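Local coordinates for uncharacterized protein (Corynebacterium glutamicum, PDB 2NSF), which probably catalyses the mycothiol-dependent isomerisation of maleylpyruvate, with a zinc ion bound in its helical domain, at residues 59-70 and 167-175; 73-81 and 120-131. All blocks are in the same frame, centred on the assembly; numbering follows the deposited sequence.

From the N terminus, the chain runs through helix 29-49 and a loop before reaching the turn and helix start of 59-70. Interaction 1 closes a long loop, 96 intervening residues, by bringing this part against 167-175, in the C-terminal part of helix 156-171 and the loop that follows. Interaction 2 is nested inside that loop: further along the same helix 66-89, residues 73-81 pack on 120-131 of helix 114-133, with helix 99-109 in the connection. Helix 66-89 is thus shared, its first turn facing helix 156-171 and its middle facing helix 114-133. The two contacts lie about 18 Å apart between centres and meet where Val73 CG2 packs against His168 CD2, at 3.9 Å, beside the zinc site.

Interaction 1. Residues 59-70 and 167-175; sequences SLLEGWTRSHLI and IHAVDLGAV. With ZN (zinc ion), chain E.
The backbones come closest at Leu60 and Asp171, where Leu60 N gives a nearly straight hydrogen bond (168°) to Asp171 O at 3.1 Å. Leu60 CD1 lies against Val170 O, at 3.3 Å, and against Gly173 CA. At the start of helix 66-89, extended Arg66 sends NE to Leu172 O at 2.8 Å, almost head-on to the carbonyl although the oxygen is tilted from the guanidinium plane; NH1 is salt-bridged to Glu57. Arg66 thereby ties the start of this helix to the point where 167-175 leaves helical geometry, at Gly173 with its positive phi. Beyond these ties, toward the zinc, Asp171 forms a second shell behind His168, which binds the metal with His72, Glu164 and water. His168 NE2 binds zinc at 2.1 Å, while its ND1 donates to the anti lone pair of Asp171 OD2 at 2.8 Å, fixing the rotation of the ring; Arg242 forms a salt bridge with the same oxygen. Leu69, with CG anti to its own N (chi1 175°), lays CD1 over one face of that imidazole, a CH-pi contact at 3.7 Å from the centroid. Leu61 CD1 touches Asp171 OD2 at 3.5 Å, and Leu69 CD2 meets Leu172 CD2 at 3.8 Å.

Interaction 2. Residues 73-81 and 120-131; sequences VAYNAIALC and LHEHSVARLDVA. With SO4 (sulfate ion), chain C.
Two neighbouring helices of the four-helix bundle that carries the zinc, 66-89 and 114-133, run side by side here in the same direction, their local axes 8.5 Å apart and inclined by 22°. Small residues bring them together. Ala74 CB sits between Leu120 and Ser124, with Leu120 CG and Ser124 OG each 3.5 Å away. The Ser124 hydroxyl, between its own N and carbonyl carbon (chi1 60°), turns back to its helix within reach of the carbonyl oxygens of Leu120 and His121. Either carbonyl could take the proton, and the oxygen still packs against CA and CB of Ala74. One turn on, Ala77 CB lies against Ser124 CB at 3.9 Å. Leu120 also spreads its CD2 toward the hydroxyl end of Tyr75, which it crosses at about a right angle. At the zinc-proximal end, Val73 CG1 approaches the ring of His121, whose NE2 is held by Ser44 of helix 29-49. On another side of helix 66-89, Asn76 ND2 hydrogen-bonds to the sulfate at O4, 2.9 Å away; Tyr96 and Arg102 also hold this ion, which probably came from the crystallisation liquor. Further along, the two methyls of Leu128 fork over one side of helix 66-89, CD2 against Ala77 and CD1 against Leu80 CB. Beside it, the sulfur of Cys81 rests on the backbone of helix 114-133, with SG 3.5 Å from Leu128 CA.

Interaction 1. Residues 59-70 and 167-175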
loop_
_atom_site.group_PDB
_atom_site.type_symbol
_atom_site.label_atom_id
_atom_site.label_comp_id
_atom_site.label_asym_id
_atom_site.label_seq_id
_atom_site.Cartn_x
_atom_site.Cartn_y
_atom_site.Cartn_z
ATOM N N SER A 59 12.106 11.489 -2.604
ATOM C CA SER A 59 10.731 11.154 -2.909
ATOM C C SER A 59 10.013 11.799 -1.735
ATOM O O SER A 59 10.650 12.480 -0.928
ATOM C CB SER A 59 10.508 9.641 -2.887
ATOM O OG SER A 59 10.608 9.132 -1.567
ATOM N N LEU A 60 8.708 11.601 -1.614
ATOM C CA LEU A 60 8.001 12.185 -0.487
ATOM C C LEU A 60 8.209 11.334 0.764
ATOM O O LEU A 60 7.753 11.687 1.853
ATOM C CB LEU A 60 6.517 12.339 -0.818
ATOM C CG LEU A 60 6.265 13.473 -1.820
ATOM C CD1 LEU A 60 4.814 13.478 -2.261
ATOM C CD2 LEU A 60 6.638 14.806 -1.178
ATOM N N LEU A 61 8.913 10.216 0.605
ATOM C CA LEU A 61 9.204 9.323 1.723
ATOM C C LEU A 61 10.617 9.592 2.222
ATOM O O LEU A 61 11.591 9.426 1.487
ATOM C CB LEU A 61 9.078 7.858 1.297
ATOM C CG LEU A 61 7.666 7.371 0.955
ATOM C CD1 LEU A 61 7.710 5.912 0.522
ATOM C CD2 LEU A 61 6.768 7.537 2.170
ATOM N N GLU A 62 10.717 10.005 3.481
ATOM C CA GLU A 62 11.998 10.328 4.097
ATOM C C GLU A 62 13.022 9.201 3.980
ATOM O O GLU A 62 12.727 8.044 4.279
ATOM C CB GLU A 62 11.775 10.679 5.569
ATOM C CG GLU A 62 12.929 11.420 6.214
ATOM C CD GLU A 62 12.651 11.768 7.662
ATOM O OE1 GLU A 62 12.460 10.833 8.468
ATOM O OE2 GLU A 62 12.617 12.973 7.992
ATOM N N GLY A 63 14.227 9.548 3.538
ATOM C CA GLY A 63 15.283 8.561 3.400
ATOM C C GLY A 63 15.304 7.823 2.073
ATOM O O GLY A 63 16.227 7.057 1.799
ATOM N N TRP A 64 14.291 8.056 1.244
ATOM C CA TRP A 64 14.203 7.395 -0.052
ATOM C C TRP A 64 14.155 8.369 -1.214
ATOM O O TRP A 64 13.321 9.270 -1.250
ATOM C CB TRP A 64 12.954 6.514 -0.119
ATOM C CG TRP A 64 13.159 5.092 0.305
ATOM C CD1 TRP A 64 14.233 4.576 0.973
ATOM C CD2 TRP A 64 12.241 4.006 0.116
ATOM N NE1 TRP A 64 14.040 3.236 1.214
ATOM C CE2 TRP A 64 12.830 2.862 0.701
ATOM C CE3 TRP A 64 10.984 3.891 -0.488
ATOM C CZ2 TRP A 64 12.196 1.614 0.698
ATOM C CZ3 TRP A 64 10.355 2.651 -0.489
ATOM C CH2 TRP A 64 10.965 1.529 0.101
ATOM N N THR A 65 15.060 8.189 -2.166
ATOM C CA THR A 65 15.051 9.029 -3.348
ATOM C C THR A 65 13.964 8.381 -4.190
ATOM O O THR A 65 13.452 7.321 -3.826
ATOM C CB THR A 65 16.398 8.969 -4.095
ATOM O OG1 THR A 65 16.649 7.624 -4.527
ATOM C CG2 THR A 65 17.526 9.422 -3.180
ATOM N N ARG A 66 13.592 8.998 -5.303
ATOM C CA ARG A 66 12.570 8.391 -6.137
ATOM C C ARG A 66 13.039 7.019 -6.616
ATOM O O ARG A 66 12.245 6.086 -6.714
ATOM C CB ARG A 66 12.248 9.286 -7.332
ATOM C CG ARG A 66 11.474 10.551 -6.986
ATOM C CD ARG A 66 10.927 11.164 -8.268
ATOM N NE ARG A 66 10.018 12.282 -8.040
ATOM C CZ ARG A 66 10.400 13.504 -7.688
ATOM N NH1 ARG A 66 11.686 13.782 -7.517
ATOM N NH2 ARG A 66 9.492 14.456 -7.526
ATOM N N SER A 67 14.334 6.895 -6.897
ATOM C CA SER A 67 14.892 5.626 -7.356
ATOM C C SER A 67 14.627 4.503 -6.355
ATOM O O SER A 67 14.304 3.386 -6.753
ATOM C CB SER A 67 16.399 5.754 -7.593
ATOM O OG SER A 67 16.664 6.543 -8.744
ATOM N N HIS A 68 14.775 4.796 -5.066
ATOM C CA HIS A 68 14.530 3.793 -4.032
ATOM C C HIS A 68 13.068 3.352 -4.086
ATOM O O HIS A 68 12.761 2.161 -4.038
ATOM C CB HIS A 68 14.815 4.349 -2.631
ATOM C CG HIS A 68 16.271 4.506 -2.312
ATOM N ND1 HIS A 68 16.993 5.627 -2.656
ATOM C CD2 HIS A 68 17.129 3.697 -1.647
ATOM C CE1 HIS A 68 18.233 5.504 -2.213
ATOM N NE2 HIS A 68 18.341 4.342 -1.597
ATOM N N LEU A 69 12.169 4.326 -4.183
ATOM C CA LEU A 69 10.737 4.042 -4.235
ATOM C C LEU A 69 10.355 3.247 -5.476
ATOM O O LEU A 69 9.609 2.268 -5.402
ATOM C CB LEU A 69 9.944 5.354 -4.193
ATOM C CG LEU A 69 8.425 5.236 -4.355
ATOM C CD1 LEU A 69 7.847 4.429 -3.198
ATOM C CD2 LEU A 69 7.804 6.619 -4.413
ATOM N N ILE A 70 10.864 3.669 -6.627
ATOM C CA ILE A 70 10.569 2.993 -7.881
ATOM C C ILE A 70 11.061 1.549 -7.843
ATOM O O ILE A 70 10.374 0.640 -8.313
ATOM C CB ILE A 70 11.205 3.770 -9.063
ATOM C CG1 ILE A 70 10.514 5.134 -9.186
ATOM C CG2 ILE A 70 11.067 2.987 -10.363
ATOM C CD1 ILE A 70 11.293 6.165 -9.997
ATOM N N ILE A 167 -1.025 4.119 -3.131
ATOM C CA ILE A 167 -0.368 5.013 -2.200
ATOM C C ILE A 167 0.989 5.488 -2.707
ATOM O O ILE A 167 1.300 6.673 -2.615
ATOM C CB ILE A 167 -0.180 4.371 -0.814
ATOM C CG1 ILE A 167 -1.551 4.023 -0.217
ATOM C CG2 ILE A 167 0.570 5.335 0.098
ATOM C CD1 ILE A 167 -1.484 3.268 1.102
ATOM N N HIS A 168 1.806 4.583 -3.236
ATOM C CA HIS A 168 3.107 5.011 -3.730
ATOM C C HIS A 168 2.990 5.932 -4.935
ATOM O O HIS A 168 3.941 6.626 -5.281
ATOM C CB HIS A 168 4.007 3.809 -4.029
ATOM C CG HIS A 168 4.510 3.135 -2.790
ATOM N ND1 HIS A 168 4.896 3.843 -1.675
ATOM C CD2 HIS A 168 4.684 1.828 -2.486
ATOM C CE1 HIS A 168 5.283 3.003 -0.731
ATOM N NE2 HIS A 168 5.164 1.776 -1.199
ATOM N N ALA A 169 1.823 5.954 -5.571
ATOM C CA ALA A 169 1.619 6.856 -6.703
ATOM C C ALA A 169 1.732 8.270 -6.139
ATOM O O ALA A 169 2.258 9.175 -6.788
ATOM C CB ALA A 169 0.244 6.638 -7.317
ATOM N N VAL A 170 1.241 8.458 -4.918
ATOM C CA VAL A 170 1.314 9.768 -4.277
ATOM C C VAL A 170 2.747 10.085 -3.869
ATOM O O VAL A 170 3.220 11.205 -4.058
ATOM C CB VAL A 170 0.433 9.831 -3.009
ATOM C CG1 VAL A 170 0.452 11.238 -2.434
ATOM C CG2 VAL A 170 -0.980 9.405 -3.342
ATOM N N ASP A 171 3.437 9.085 -3.324
ATOM C CA ASP A 171 4.813 9.253 -2.867
ATOM C C ASP A 171 5.793 9.662 -3.964
ATOM O O ASP A 171 6.855 10.219 -3.671
ATOM C CB ASP A 171 5.313 7.968 -2.202
ATOM C CG ASP A 171 4.511 7.595 -0.968
ATOM O OD1 ASP A 171 3.983 8.506 -0.294
ATOM O OD2 ASP A 171 4.424 6.387 -0.663
ATOM N N LEU A 172 5.451 9.382 -5.218
ATOM C CA LEU A 172 6.324 9.751 -6.332
ATOM C C LEU A 172 6.513 11.260 -6.415
ATOM O O LEU A 172 7.493 11.738 -6.974
ATOM C CB LEU A 172 5.766 9.220 -7.654
ATOM C CG LEU A 172 6.094 7.754 -7.944
ATOM C CD1 LEU A 172 5.374 7.305 -9.201
ATOM C CD2 LEU A 172 7.607 7.594 -8.088
ATOM N N GLY A 173 5.568 12.012 -5.862
ATOM C CA GLY A 173 5.694 13.457 -5.876
ATOM C C GLY A 173 5.401 14.140 -7.197
ATOM O O GLY A 173 6.012 15.162 -7.520
ATOM N N ALA A 174 4.483 13.571 -7.969
ATOM C CA ALA A 174 4.084 14.158 -9.240
ATOM C C ALA A 174 2.765 14.877 -8.958
ATOM O O ALA A 174 2.763 15.898 -8.282
ATOM C CB ALA A 174 3.901 13.077 -10.293
ATOM N N VAL A 175 1.648 14.340 -9.444
ATOM C CA VAL A 175 0.358 14.988 -9.200
ATOM C C VAL A 175 -0.695 14.109 -8.523
ATOM O O VAL A 175 -1.807 14.570 -8.272
ATOM C CB VAL A 175 -0.261 15.539 -10.510
ATOM C CG1 VAL A 175 0.677 16.544 -11.143
ATOM C CG2 VAL A 175 -0.571 14.400 -11.466
HETATM ZN ZN ZN E . 5.573 -0.020 -0.109
HETATM O O HOH W 1 5.409 -1.680 1.306
HETATM O O HOH W 2 3.770 0.772 1.320
#

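Interaction 2. Residues 73-81 and 120-131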
loop_
_atom_site.group_PDB
_atom_site.type_symbol
_atom_site.label_atom_id
_atom_site.label_comp_id
_atom_site.label_asym_id
_atom_site.label_seq_id
_atom_site.Cartn_x
_atom_site.Cartn_y
_atom_site.Cartn_z
ATOM N N VAL A 73 8.724 -0.605 -5.546
ATOM C CA VAL A 73 7.466 -1.005 -6.161
ATOM C C VAL A 73 7.670 -2.223 -7.059
ATOM O O VAL A 73 6.839 -3.133 -7.080
ATOM C CB VAL A 73 6.830 0.179 -6.953
ATOM C CG1 VAL A 73 5.591 -0.288 -7.733
ATOM C CG2 VAL A 73 6.432 1.276 -5.976
ATOM N N ALA A 74 8.794 -2.265 -7.775
ATOM C CA ALA A 74 9.078 -3.397 -8.650
ATOM C C ALA A 74 9.374 -4.649 -7.828
ATOM O O ALA A 74 8.870 -5.727 -8.131
ATOM C CB ALA A 74 10.263 -3.077 -9.570
ATOM N N TYR A 75 10.194 -4.508 -6.790
ATOM C CA TYR A 75 10.525 -5.668 -5.967
ATOM C C TYR A 75 9.292 -6.199 -5.237
ATOM O O TYR A 75 9.212 -7.386 -4.915
ATOM C CB TYR A 75 11.658 -5.325 -4.989
ATOM C CG TYR A 75 12.964 -5.032 -5.703
ATOM C CD1 TYR A 75 13.459 -5.910 -6.666
ATOM C CD2 TYR A 75 13.689 -3.868 -5.437
ATOM C CE1 TYR A 75 14.643 -5.643 -7.356
ATOM C CE2 TYR A 75 14.883 -3.588 -6.125
ATOM C CZ TYR A 75 15.346 -4.483 -7.082
ATOM O OH TYR A 75 16.509 -4.224 -7.772
ATOM N N ASN A 76 8.328 -5.322 -4.979
ATOM C CA ASN A 76 7.100 -5.757 -4.329
ATOM C C ASN A 76 6.309 -6.607 -5.321
ATOM O O ASN A 76 5.752 -7.634 -4.951
ATOM C CB ASN A 76 6.277 -4.546 -3.859
ATOM C CG ASN A 76 4.862 -4.918 -3.458
ATOM O OD1 ASN A 76 3.950 -4.889 -4.283
ATOM N ND2 ASN A 76 4.674 -5.286 -2.192
ATOM N N ALA A 77 6.267 -6.196 -6.588
ATOM C CA ALA A 77 5.548 -6.971 -7.596
ATOM C C ALA A 77 6.158 -8.369 -7.665
ATOM O O ALA A 77 5.447 -9.368 -7.733
ATOM C CB ALA A 77 5.635 -6.291 -8.962
ATOM N N ILE A 78 7.485 -8.423 -7.653
ATOM C CA ILE A 78 8.197 -9.695 -7.701
ATOM C C ILE A 78 7.871 -10.540 -6.465
ATOM O O ILE A 78 7.659 -11.748 -6.568
ATOM C CB ILE A 78 9.720 -9.455 -7.791
ATOM C CG1 ILE A 78 10.064 -8.880 -9.169
ATOM C CG2 ILE A 78 10.481 -10.755 -7.530
ATOM C CD1 ILE A 78 11.493 -8.357 -9.293
ATOM N N ALA A 79 7.816 -9.897 -5.301
ATOM C CA ALA A 79 7.515 -10.605 -4.063
ATOM C C ALA A 79 6.113 -11.206 -4.102
ATOM O O ALA A 79 5.885 -12.309 -3.594
ATOM C CB ALA A 79 7.658 -9.663 -2.872
ATOM N N LEU A 80 5.172 -10.491 -4.713
ATOM C CA LEU A 80 3.805 -10.981 -4.810
ATOM C C LEU A 80 3.724 -12.129 -5.810
ATOM O O LEU A 80 2.870 -13.008 -5.692
ATOM C CB LEU A 80 2.857 -9.838 -5.203
ATOM C CG LEU A 80 2.725 -8.752 -4.127
ATOM C CD1 LEU A 80 1.751 -7.685 -4.602
ATOM C CD2 LEU A 80 2.234 -9.364 -2.813
ATOM N N CYS A 81 4.615 -12.122 -6.798
ATOM C CA CYS A 81 4.653 -13.207 -7.770
ATOM C C CYS A 81 5.020 -14.486 -7.031
ATOM O O CYS A 81 4.491 -15.553 -7.327
ATOM C CB CYS A 81 5.701 -12.946 -8.848
ATOM S SG CYS A 81 5.167 -11.829 -10.145
ATOM N N LEU A 120 12.410 -2.245 -15.409
ATOM C CA LEU A 120 12.171 -3.190 -14.318
ATOM C C LEU A 120 10.727 -3.045 -13.836
ATOM O O LEU A 120 10.027 -4.035 -13.607
ATOM C CB LEU A 120 13.140 -2.903 -13.165
ATOM C CG LEU A 120 12.896 -3.607 -11.825
ATOM C CD1 LEU A 120 12.806 -5.109 -12.029
ATOM C CD2 LEU A 120 14.016 -3.257 -10.851
ATOM N N HIS A 121 10.279 -1.804 -13.683
ATOM C CA HIS A 121 8.907 -1.557 -13.253
ATOM C C HIS A 121 7.938 -2.170 -14.258
ATOM O O HIS A 121 7.042 -2.930 -13.903
ATOM C CB HIS A 121 8.631 -0.057 -13.149
ATOM C CG HIS A 121 7.175 0.272 -13.021
ATOM N ND1 HIS A 121 6.416 -0.129 -11.942
ATOM C CD2 HIS A 121 6.325 0.905 -13.865
ATOM C CE1 HIS A 121 5.161 0.239 -12.127
ATOM N NE2 HIS A 121 5.078 0.868 -13.286
ATOM N N GLU A 122 8.130 -1.833 -15.525
ATOM C CA GLU A 122 7.264 -2.330 -16.575
ATOM C C GLU A 122 7.205 -3.855 -16.640
ATOM O O GLU A 122 6.123 -4.441 -16.730
ATOM C CB GLU A 122 7.727 -1.765 -17.916
ATOM C CG GLU A 122 6.805 -2.056 -19.067
ATOM C CD GLU A 122 7.282 -1.397 -20.341
ATOM O OE1 GLU A 122 7.310 -0.149 -20.388
ATOM O OE2 GLU A 122 7.638 -2.127 -21.286
ATOM N N HIS A 123 8.365 -4.500 -16.579
ATOM C CA HIS A 123 8.413 -5.955 -16.656
ATOM C C HIS A 123 7.845 -6.650 -15.419
ATOM O O HIS A 123 7.124 -7.643 -15.541
ATOM C CB HIS A 123 9.847 -6.429 -16.902
ATOM C CG HIS A 123 9.941 -7.868 -17.294
ATOM N ND1 HIS A 123 9.350 -8.368 -18.437
ATOM C CD2 HIS A 123 10.534 -8.925 -16.689
ATOM C CE1 HIS A 123 9.573 -9.665 -18.516
ATOM N NE2 HIS A 123 10.291 -10.030 -17.467
ATOM N N SER A 124 8.160 -6.135 -14.235
ATOM C CA SER A 124 7.654 -6.736 -13.003
ATOM C C SER A 124 6.127 -6.620 -12.963
ATOM O O SER A 124 5.441 -7.527 -12.490
ATOM C CB SER A 124 8.281 -6.057 -11.783
ATOM O OG SER A 124 7.975 -4.677 -11.743
ATOM N N VAL A 125 5.603 -5.505 -13.463
ATOM C CA VAL A 125 4.154 -5.305 -13.510
ATOM C C VAL A 125 3.536 -6.355 -14.427
ATOM O O VAL A 125 2.573 -7.032 -14.063
ATOM C CB VAL A 125 3.790 -3.903 -14.066
ATOM C CG1 VAL A 125 2.355 -3.902 -14.577
ATOM C CG2 VAL A 125 3.960 -2.843 -12.982
ATOM N N ALA A 126 4.101 -6.486 -15.624
ATOM C CA ALA A 126 3.599 -7.432 -16.613
ATOM C C ALA A 126 3.631 -8.873 -16.115
ATOM O O ALA A 126 2.696 -9.634 -16.349
ATOM C CB ALA A 126 4.401 -7.305 -17.909
ATOM N N ARG A 127 4.699 -9.244 -15.418
ATOM C CA ARG A 127 4.832 -10.603 -14.909
ATOM C C ARG A 127 3.850 -10.928 -13.789
ATOM O O ARG A 127 3.362 -12.057 -13.700
ATOM C CB ARG A 127 6.270 -10.848 -14.450
ATOM C CG ARG A 127 7.273 -10.803 -15.599
ATOM C CD ARG A 127 7.151 -12.043 -16.480
ATOM N NE ARG A 127 7.654 -13.228 -15.791
ATOM C CZ ARG A 127 7.505 -14.475 -16.226
ATOM N NH1 ARG A 127 6.857 -14.712 -17.361
ATOM N NH2 ARG A 127 8.009 -15.486 -15.527
ATOM N N LEU A 128 3.553 -9.948 -12.940
ATOM C CA LEU A 128 2.600 -10.165 -11.856
ATOM C C LEU A 128 1.201 -10.329 -12.451
ATOM O O LEU A 128 0.416 -11.164 -12.003
ATOM C CB LEU A 128 2.625 -8.992 -10.866
ATOM C CG LEU A 128 1.544 -8.965 -9.774
ATOM C CD1 LEU A 128 1.522 -10.287 -9.006
ATOM C CD2 LEU A 128 1.808 -7.791 -8.830
ATOM N N ASP A 129 0.893 -9.543 -13.475
ATOM C CA ASP A 129 -0.420 -9.643 -14.095
ATOM C C ASP A 129 -0.606 -11.028 -14.718
ATOM O O ASP A 129 -1.673 -11.635 -14.593
ATOM C CB ASP A 129 -0.606 -8.563 -15.157
ATOM C CG ASP A 129 -2.067 -8.334 -15.489
ATOM O OD1 ASP A 129 -2.808 -7.859 -14.602
ATOM O OD2 ASP A 129 -2.478 -8.638 -16.627
ATOM N N VAL A 130 0.432 -11.532 -15.384
ATOM C CA VAL A 130 0.361 -12.854 -15.994
ATOM C C VAL A 130 0.128 -13.882 -14.897
ATOM O O VAL A 130 -0.694 -14.783 -15.047
ATOM C CB VAL A 130 1.668 -13.217 -16.746
ATOM C CG1 VAL A 130 1.656 -14.694 -17.149
ATOM C CG2 VAL A 130 1.812 -12.349 -17.985
ATOM N N ALA A 131 0.853 -13.737 -13.788
ATOM C CA ALA A 131 0.717 -14.661 -12.666
ATOM C C ALA A 131 -0.737 -14.714 -12.215
ATOM O O ALA A 131 -1.283 -15.790 -11.976
ATOM C CB ALA A 131 1.613 -14.229 -11.508
HETATM S S SO4 C . 6.641 -5.081 1.356
HETATM O O1 SO4 C . 7.094 -3.683 1.448
HETATM O O2 SO4 C . 7.561 -5.928 2.140
HETATM O O3 SO4 C . 5.277 -5.207 1.914
HETATM O O4 SO4 C . 6.629 -5.509 -0.051
#